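Local structure of putative thioesterase (Syntrophus aciditrophicus SB, 3HDU) at residues L44-R49 with R117-T122; V132-T137 with S151-L156. The protein probably hydrolyses thioesters, as a hotdog-fold protein of the PaaI-type thioesterase family, though its own substrate is not established. One frame throughout, in Å; residues are numbered along the deposited sequence.

Contact 1: L44-R49 with R117-T122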
ATOM      1  N   LEU A  44      -3.764  21.807 -13.563  1.00 71.66           N
ATOM      2  CA  LEU A  44      -4.004  23.014 -12.767  1.00 71.63           C
ATOM      3  C   LEU A  44      -2.676  23.644 -12.362  1.00 71.69           C
ATOM      4  O   LEU A  44      -1.714  22.931 -12.075  1.00 71.86           O
ATOM      5  CB  LEU A  44      -4.799  22.675 -11.503  1.00 71.52           C
ATOM      6  CG  LEU A  44      -6.217  22.119 -11.660  1.00 71.46           C
ATOM      7  CD1 LEU A  44      -6.779  21.806 -10.293  1.00 71.22           C
ATOM      8  CD2 LEU A  44      -7.128  23.097 -12.388  1.00 71.33           C
ATOM      9  N   SER A  45      -2.624  24.976 -12.372  1.00 72.00           N
ATOM     10  CA  SER A  45      -1.457  25.740 -11.907  1.00 72.10           C
ATOM     11  C   SER A  45      -1.904  26.496 -10.661  1.00 72.23           C
ATOM     12  O   SER A  45      -3.029  27.001 -10.605  1.00 72.17           O
ATOM     13  CB  SER A  45      -0.920  26.683 -12.975  1.00 71.93           C
ATOM     14  OG  SER A  45      -1.894  27.621 -13.371  1.00 72.48           O
ATOM     15  N   PHE A  46      -1.022  26.545  -9.666  1.00 72.67           N
ATOM     16  CA  PHE A  46      -1.291  27.179  -8.380  1.00 72.81           C
ATOM     17  C   PHE A  46      -0.277  28.275  -8.100  1.00 73.53           C
ATOM     18  O   PHE A  46       0.832  28.232  -8.627  1.00 73.10           O
ATOM     19  CB  PHE A  46      -1.224  26.131  -7.277  1.00 72.39           C
ATOM     20  CG  PHE A  46      -2.248  25.039  -7.414  1.00 72.34           C
ATOM     21  CD1 PHE A  46      -1.972  23.894  -8.167  1.00 72.30           C
ATOM     22  CD2 PHE A  46      -3.496  25.152  -6.797  1.00 72.19           C
ATOM     23  CE1 PHE A  46      -2.932  22.873  -8.301  1.00 72.38           C
ATOM     24  CE2 PHE A  46      -4.461  24.139  -6.921  1.00 72.14           C
ATOM     25  CZ  PHE A  46      -4.180  22.998  -7.673  1.00 72.15           C
ATOM     26  N   GLU A  47      -0.672  29.247  -7.274  1.00 74.60           N
ATOM     27  CA  GLU A  47       0.196  30.364  -6.883  1.00 75.63           C
ATOM     28  C   GLU A  47       0.048  30.682  -5.393  1.00 76.32           C
ATOM     29  O   GLU A  47      -1.045  31.001  -4.936  1.00 76.37           O
ATOM     30  CB  GLU A  47      -0.123  31.614  -7.716  1.00 75.71           C
ATOM     31  CG  GLU A  47       0.842  32.799  -7.489  1.00 75.98           C
ATOM     32  CD  GLU A  47       0.505  34.040  -8.299  1.00 76.16           C
ATOM     33  OE1 GLU A  47      -0.228  33.945  -9.307  1.00 76.97           O
ATOM     34  OE2 GLU A  47       0.987  35.126  -7.919  1.00 75.97           O
HETATM   35  N   MSE A  48       1.157  30.591  -4.654  1.00 77.37           N
HETATM   36  CA  MSE A  48       1.212  30.962  -3.241  1.00 78.35           C
HETATM   37  C   MSE A  48       1.252  32.485  -3.182  1.00 77.75           C
HETATM   38  O   MSE A  48       2.236  33.080  -3.598  1.00 77.63           O
HETATM   39  CB  MSE A  48       2.499  30.437  -2.584  1.00 79.93           C
HETATM   40  CG  MSE A  48       2.594  28.951  -2.453  1.00 81.15           C
HETATM   41 SE   MSE A  48       1.526  28.336  -0.991  0.75 83.73          SE
HETATM   42  CE  MSE A  48       2.524  29.021   0.507  1.00 82.99           C
ATOM     43  N   ARG A  49       0.190  33.113  -2.682  1.00 77.23           N
ATOM     44  CA  ARG A  49       0.147  34.587  -2.563  1.00 77.02           C
ATOM     45  C   ARG A  49       0.991  35.058  -1.381  1.00 76.62           C
ATOM     46  O   ARG A  49       1.615  36.114  -1.451  1.00 76.77           O
ATOM     47  CB  ARG A  49      -1.285  35.106  -2.496  1.00 77.23           C
ATOM     48  CG  ARG A  49      -2.088  34.642  -3.691  1.00 77.46           C
ATOM     49  CD  ARG A  49      -3.355  35.410  -3.880  1.00 77.68           C
ATOM     50  NE  ARG A  49      -4.179  34.760  -4.894  1.00 77.83           N
ATOM     51  CZ  ARG A  49      -4.041  34.878  -6.218  1.00 77.79           C
ATOM     52  NH1 ARG A  49      -3.047  35.575  -6.783  1.00 77.80           N
ATOM     53  NH2 ARG A  49      -4.910  34.231  -6.993  1.00 77.74           N
ATOM     54  N   ARG A 117       6.862  29.565  -5.203  1.00 82.40           N
ATOM     55  CA  ARG A 117       5.640  30.370  -5.273  1.00 81.97           C
ATOM     56  C   ARG A 117       4.578  29.721  -6.166  1.00 81.85           C
ATOM     57  O   ARG A 117       3.451  29.496  -5.723  1.00 81.80           O
ATOM     58  CB  ARG A 117       5.924  31.788  -5.765  1.00 81.69           C
ATOM     59  CG  ARG A 117       4.746  32.711  -5.533  1.00 81.54           C
ATOM     60  CD  ARG A 117       4.984  34.057  -6.066  1.00 81.27           C
ATOM     61  NE  ARG A 117       3.806  34.920  -5.907  1.00 81.19           N
ATOM     62  CZ  ARG A 117       3.464  35.607  -4.808  1.00 81.14           C
ATOM     63  NH1 ARG A 117       4.187  35.553  -3.680  1.00 81.20           N
ATOM     64  NH2 ARG A 117       2.360  36.358  -4.829  1.00 81.13           N
ATOM     65  N   GLU A 118       4.948  29.460  -7.421  1.00 81.87           N
ATOM     66  CA  GLU A 118       4.053  28.865  -8.412  1.00 82.01           C
ATOM     67  C   GLU A 118       4.416  27.403  -8.648  1.00 81.54           C
ATOM     68  O   GLU A 118       5.587  27.078  -8.841  1.00 82.14           O
ATOM     69  CB  GLU A 118       4.087  29.653  -9.733  1.00 82.20           C
ATOM     70  CG  GLU A 118       3.538  31.081  -9.607  1.00 82.52           C
ATOM     71  CD  GLU A 118       3.543  31.878 -10.916  1.00 82.76           C
ATOM     72  OE1 GLU A 118       3.230  31.313 -11.987  1.00 83.35           O
ATOM     73  OE2 GLU A 118       3.840  33.092 -10.870  1.00 82.95           O
ATOM     74  N   PHE A 119       3.408  26.533  -8.588  1.00 80.97           N
ATOM     75  CA  PHE A 119       3.558  25.096  -8.868  1.00 80.58           C
ATOM     76  C   PHE A 119       2.385  24.601  -9.729  1.00 79.35           C
ATOM     77  O   PHE A 119       1.277  25.133  -9.640  1.00 79.15           O
ATOM     78  CB  PHE A 119       3.745  24.269  -7.584  1.00 81.08           C
ATOM     79  CG  PHE A 119       2.693  24.487  -6.549  1.00 81.23           C
ATOM     80  CD1 PHE A 119       1.547  23.691  -6.525  1.00 81.42           C
ATOM     81  CD2 PHE A 119       2.859  25.465  -5.565  1.00 81.55           C
ATOM     82  CE1 PHE A 119       0.564  23.875  -5.540  1.00 81.47           C
ATOM     83  CE2 PHE A 119       1.878  25.664  -4.576  1.00 81.56           C
ATOM     84  CZ  PHE A 119       0.725  24.867  -4.569  1.00 81.40           C
ATOM     85  N   VAL A 120       2.664  23.607 -10.577  1.00 78.00           N
ATOM     86  CA  VAL A 120       1.697  23.036 -11.526  1.00 77.03           C
ATOM     87  C   VAL A 120       1.489  21.557 -11.210  1.00 75.95           C
ATOM     88  O   VAL A 120       2.440  20.856 -10.856  1.00 75.77           O
ATOM     89  CB  VAL A 120       2.134  23.260 -13.018  1.00 77.12           C
ATOM     90  CG1 VAL A 120       3.529  22.712 -13.288  1.00 77.24           C
ATOM     91  CG2 VAL A 120       1.124  22.651 -13.991  1.00 77.11           C
ATOM     92  N   CYS A 121       0.239  21.109 -11.325  1.00 75.09           N
ATOM     93  CA  CYS A 121      -0.161  19.728 -11.048  1.00 74.52           C
ATOM     94  C   CYS A 121      -0.978  19.186 -12.220  1.00 74.31           C
ATOM     95  O   CYS A 121      -1.947  19.824 -12.630  1.00 74.30           O
ATOM     96  CB  CYS A 121      -0.984  19.687  -9.768  1.00 74.58           C
ATOM     97  SG  CYS A 121      -1.431  18.037  -9.212  1.00 74.85           S
ATOM     98  N   THR A 122      -0.560  18.036 -12.761  1.00 74.19           N
ATOM     99  CA  THR A 122      -1.236  17.347 -13.871  1.00 73.90           C
ATOM    100  C   THR A 122      -1.885  16.070 -13.317  1.00 74.07           C
ATOM    101  O   THR A 122      -1.206  15.286 -12.669  1.00 73.66           O
ATOM    102  CB  THR A 122      -0.236  16.959 -14.985  1.00 73.80           C
ATOM    103  OG1 THR A 122       0.421  18.133 -15.484  1.00 73.87           O
ATOM    104  CG2 THR A 122      -0.944  16.261 -16.142  1.00 73.82           C
TER

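Contact 2: V132-T137 with S151-L156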
ATOM      1  N   VAL A 132     -16.303   4.578  -9.030  1.00 72.16           N
ATOM      2  CA  VAL A 132     -14.956   4.978  -8.579  1.00 71.02           C
ATOM      3  C   VAL A 132     -14.088   5.482  -9.733  1.00 70.43           C
ATOM      4  O   VAL A 132     -14.066   4.871 -10.795  1.00 70.51           O
ATOM      5  CB  VAL A 132     -14.222   3.788  -7.893  1.00 70.74           C
ATOM      6  CG1 VAL A 132     -12.841   4.210  -7.375  1.00 70.30           C
ATOM      7  CG2 VAL A 132     -15.061   3.225  -6.753  1.00 70.27           C
ATOM      8  N   ALA A 133     -13.387   6.597  -9.500  1.00 69.98           N
ATOM      9  CA  ALA A 133     -12.446   7.204 -10.448  1.00 70.08           C
ATOM     10  C   ALA A 133     -11.075   7.240  -9.772  1.00 70.29           C
ATOM     11  O   ALA A 133     -10.927   7.897  -8.738  1.00 70.39           O
ATOM     12  CB  ALA A 133     -12.884   8.610 -10.804  1.00 69.83           C
ATOM     13  N   VAL A 134     -10.100   6.515 -10.328  1.00 70.45           N
ATOM     14  CA  VAL A 134      -8.727   6.468  -9.796  1.00 70.35           C
ATOM     15  C   VAL A 134      -7.877   7.411 -10.642  1.00 70.34           C
ATOM     16  O   VAL A 134      -7.811   7.251 -11.865  1.00 70.24           O
ATOM     17  CB  VAL A 134      -8.155   5.027  -9.827  1.00 70.39           C
ATOM     18  CG1 VAL A 134      -6.698   4.992  -9.372  1.00 70.04           C
ATOM     19  CG2 VAL A 134      -8.996   4.122  -8.945  1.00 70.25           C
ATOM     20  N   ILE A 135      -7.244   8.389  -9.986  1.00 70.40           N
ATOM     21  CA  ILE A 135      -6.407   9.402 -10.644  1.00 70.36           C
ATOM     22  C   ILE A 135      -4.964   9.329 -10.137  1.00 70.20           C
ATOM     23  O   ILE A 135      -4.734   9.180  -8.929  1.00 70.11           O
ATOM     24  CB  ILE A 135      -6.945  10.850 -10.397  1.00 70.39           C
ATOM     25  CG1 ILE A 135      -8.347  11.039 -10.996  1.00 70.59           C
ATOM     26  CG2 ILE A 135      -6.009  11.904 -10.995  1.00 70.41           C
ATOM     27  CD1 ILE A 135      -9.464  10.522 -10.138  1.00 71.01           C
ATOM     28  N   ARG A 136      -4.016   9.424 -11.070  1.00 69.42           N
ATOM     29  CA  ARG A 136      -2.585   9.502 -10.768  1.00 69.40           C
ATOM     30  C   ARG A 136      -2.195  10.956 -11.059  1.00 69.25           C
ATOM     31  O   ARG A 136      -2.557  11.488 -12.112  1.00 69.07           O
ATOM     32  CB  ARG A 136      -1.780   8.524 -11.631  1.00 68.69           C
ATOM     33  N   THR A 137      -1.492  11.603 -10.124  1.00 69.48           N
ATOM     34  CA  THR A 137      -1.063  13.004 -10.283  1.00 69.44           C
ATOM     35  C   THR A 137       0.443  13.205 -10.153  1.00 69.60           C
ATOM     36  O   THR A 137       1.129  12.419  -9.506  1.00 70.13           O
ATOM     37  CB  THR A 137      -1.753  13.934  -9.266  1.00 69.46           C
ATOM     38  OG1 THR A 137      -1.455  13.496  -7.937  1.00 69.91           O
ATOM     39  CG2 THR A 137      -3.249  13.938  -9.478  1.00 69.12           C
ATOM     40  N   SER A 151      -1.747   9.471  -5.728  1.00 69.92           N
ATOM     41  CA  SER A 151      -2.755   8.503  -6.172  1.00 70.21           C
ATOM     42  C   SER A 151      -3.998   8.897  -5.383  1.00 70.34           C
ATOM     43  O   SER A 151      -3.965   8.895  -4.141  1.00 70.70           O
ATOM     44  CB  SER A 151      -2.369   7.065  -5.854  1.00 70.41           C
ATOM     45  OG  SER A 151      -1.183   6.702  -6.535  1.00 71.26           O
ATOM     46  N   VAL A 152      -5.062   9.269  -6.090  1.00 70.01           N
ATOM     47  CA  VAL A 152      -6.300   9.723  -5.464  1.00 70.34           C
ATOM     48  C   VAL A 152      -7.502   8.969  -6.037  1.00 70.76           C
ATOM     49  O   VAL A 152      -7.602   8.810  -7.255  1.00 71.55           O
ATOM     50  CB  VAL A 152      -6.506  11.242  -5.687  1.00 69.96           C
ATOM     51  CG1 VAL A 152      -7.705  11.755  -4.876  1.00 69.34           C
ATOM     52  CG2 VAL A 152      -5.246  12.027  -5.318  1.00 69.51           C
ATOM     53  N   SER A 153      -8.392   8.510  -5.157  1.00 71.11           N
ATOM     54  CA  SER A 153      -9.638   7.842  -5.540  1.00 71.47           C
ATOM     55  C   SER A 153     -10.815   8.742  -5.176  1.00 71.69           C
ATOM     56  O   SER A 153     -10.922   9.168  -4.022  1.00 71.76           O
ATOM     57  CB  SER A 153      -9.798   6.490  -4.842  1.00 71.80           C
ATOM     58  OG  SER A 153      -9.110   5.473  -5.554  1.00 72.53           O
ATOM     59  N   TYR A 154     -11.659   9.041  -6.172  1.00 71.48           N
ATOM     60  CA  TYR A 154     -12.904   9.804  -6.007  1.00 71.28           C
ATOM     61  C   TYR A 154     -14.111   8.900  -6.242  1.00 71.59           C
ATOM     62  O   TYR A 154     -14.063   8.006  -7.092  1.00 71.06           O
ATOM     63  CB  TYR A 154     -12.962  11.007  -6.959  1.00 71.21           C
ATOM     64  CG  TYR A 154     -12.438  12.271  -6.339  1.00 71.02           C
ATOM     65  CD1 TYR A 154     -11.078  12.579  -6.372  1.00 70.83           C
ATOM     66  CD2 TYR A 154     -13.306  13.153  -5.682  1.00 70.80           C
ATOM     67  CE1 TYR A 154     -10.589  13.747  -5.778  1.00 71.10           C
ATOM     68  CE2 TYR A 154     -12.828  14.323  -5.079  1.00 71.02           C
ATOM     69  CZ  TYR A 154     -11.470  14.616  -5.134  1.00 71.12           C
ATOM     70  OH  TYR A 154     -10.989  15.760  -4.549  1.00 71.27           O
ATOM     71  N   ILE A 155     -15.176   9.131  -5.469  1.00 71.99           N
ATOM     72  CA  ILE A 155     -16.445   8.407  -5.619  1.00 72.17           C
ATOM     73  C   ILE A 155     -17.624   9.374  -5.679  1.00 72.70           C
ATOM     74  O   ILE A 155     -17.533  10.498  -5.183  1.00 72.40           O
ATOM     75  CB  ILE A 155     -16.678   7.364  -4.492  1.00 72.19           C
ATOM     76  CG1 ILE A 155     -16.758   8.014  -3.098  1.00 72.29           C
ATOM     77  CG2 ILE A 155     -15.570   6.311  -4.511  1.00 72.30           C
ATOM     78  CD1 ILE A 155     -17.084   7.026  -1.995  1.00 72.32           C
ATOM     79  N   LEU A 156     -18.719   8.924  -6.295  1.00 73.77           N
ATOM     80  CA  LEU A 156     -19.965   9.689  -6.352  1.00 74.45           C
ATOM     81  C   LEU A 156     -20.746   9.272  -5.109  1.00 74.81           C
ATOM     82  O   LEU A 156     -21.126   8.106  -4.990  1.00 74.58           O
ATOM     83  CB  LEU A 156     -20.749   9.383  -7.630  1.00 74.67           C
ATOM     84  CG  LEU A 156     -20.054   9.761  -8.943  1.00 74.94           C
ATOM     85  CD1 LEU A 156     -20.867   9.256 -10.129  1.00 75.14           C
ATOM     86  CD2 LEU A 156     -19.817  11.272  -9.047  1.00 74.72           C
TER

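Contact 1: L44-R49 with R117-T122
F46 and F119 meet at the middle of this antiparallel strand pair. The F46 CB sits over one face of the F119 ring, 3.7 Å from its centroid, in a CH-pi contact. The two rings are nearly parallel, with planes at 19°, but offset, with centroids 5.3 Å apart and little overlap. F119 holds CG in the crowded position between its backbone N and carbonyl carbon (chi1 53°), while F46 has CG anti to its carbonyl carbon (chi1 -62°). M48, a selenomethionine, brings CG to the edge of the F119 ring, 4.0 Å from CE2. C121 CB meets the edge of the F46 ring at CE1.

The backbone ladder sets F46 opposite F119 and L44 opposite C121, both hydrogen-bonded pairs. M48 N donates to R117 O at 2.8 Å. On the other face, E47 and E118 stack their carboxylates, with E47 OE1 4.4 Å from E118 OE2. R117, just before strand 118-122, extends alongside E47, and M48 O lies over the centre of its guanidinium. R117 NE forms a salt bridge with E47 OE2 at 3.5 Å, a weak hydrogen bond. The R117 charge probably offsets some of the glutamate repulsion.

The pair lies between strands 30-37 and 132-141 in the antiparallel hotdog sheet. The face of L44, F46, F119 and C121 curves round helix 58-85, whose T73 and L76 touch L44; its Y62 touches M48.

Contact 2: V132-T137 with S151-L156
Four nearly straight backbone bonds hold strand 132-137 to strand 151-156. A133 and Y154 bond both ways, and so do I135 and V152. The I135 N to V152 O bond is 2.8 Å long, with its donor nearly along the C=O axis. All four residues of the face of A133, I135, V152 and Y154 are buried. Here I135 places CG1 anti to its carbonyl carbon (chi1 -63°), and chi2 of 82° turns CD1 back to 3.8 Å from V152 O. The Y154 ring turns off toward helix 58-85, where its OH is hydrogen-bonded to D71 O.

The two strands form a hairpin in the curved sheet of the hotdog fold. This face packs on the long central helix 58-85, where A133 meets F82, V152 meets A74 and Y154 meets A78. M60 of a third subunit also packs on Y154.

The opposite face is more open to solvent at V134, S153 and S151. V134 points CG2 at S153 OG, 3.7 Å away, and both residues are partly exposed. S151, further along, is exposed. At the other end V132 and I155 are buried. They run alongside each other, with their CG2 atoms 3.8 Å apart. Each of these CG2 branches is anti to its own carbonyl carbon, and I155 holds CG1 in the crowded position (chi1 62°). L146 of a second subunit packs on both V132 and I155.

How the contacts relate
Contacts 1 and 2 belong to one antiparallel sheet, with centres about 20 Å apart on opposite sides of the chain's centre. They come in series along the chain. Contact 1 closes a long excursion that includes helix 58-85, whereas contact 2 lies within a local hairpin. Strands 118-128 and 132-141 are neighbours and join them: T137 CB packs on T122 O at 3.7 Å and on C121 SG. Both contacts also turn side chains to helix 58-85, so the two parts of the sheet wrap the same helix. Their surroundings differ. The sheet at contact 2 takes part in packing against two other subunits, while contact 1 joins strands within the subunit and touches no other chain of the assembly.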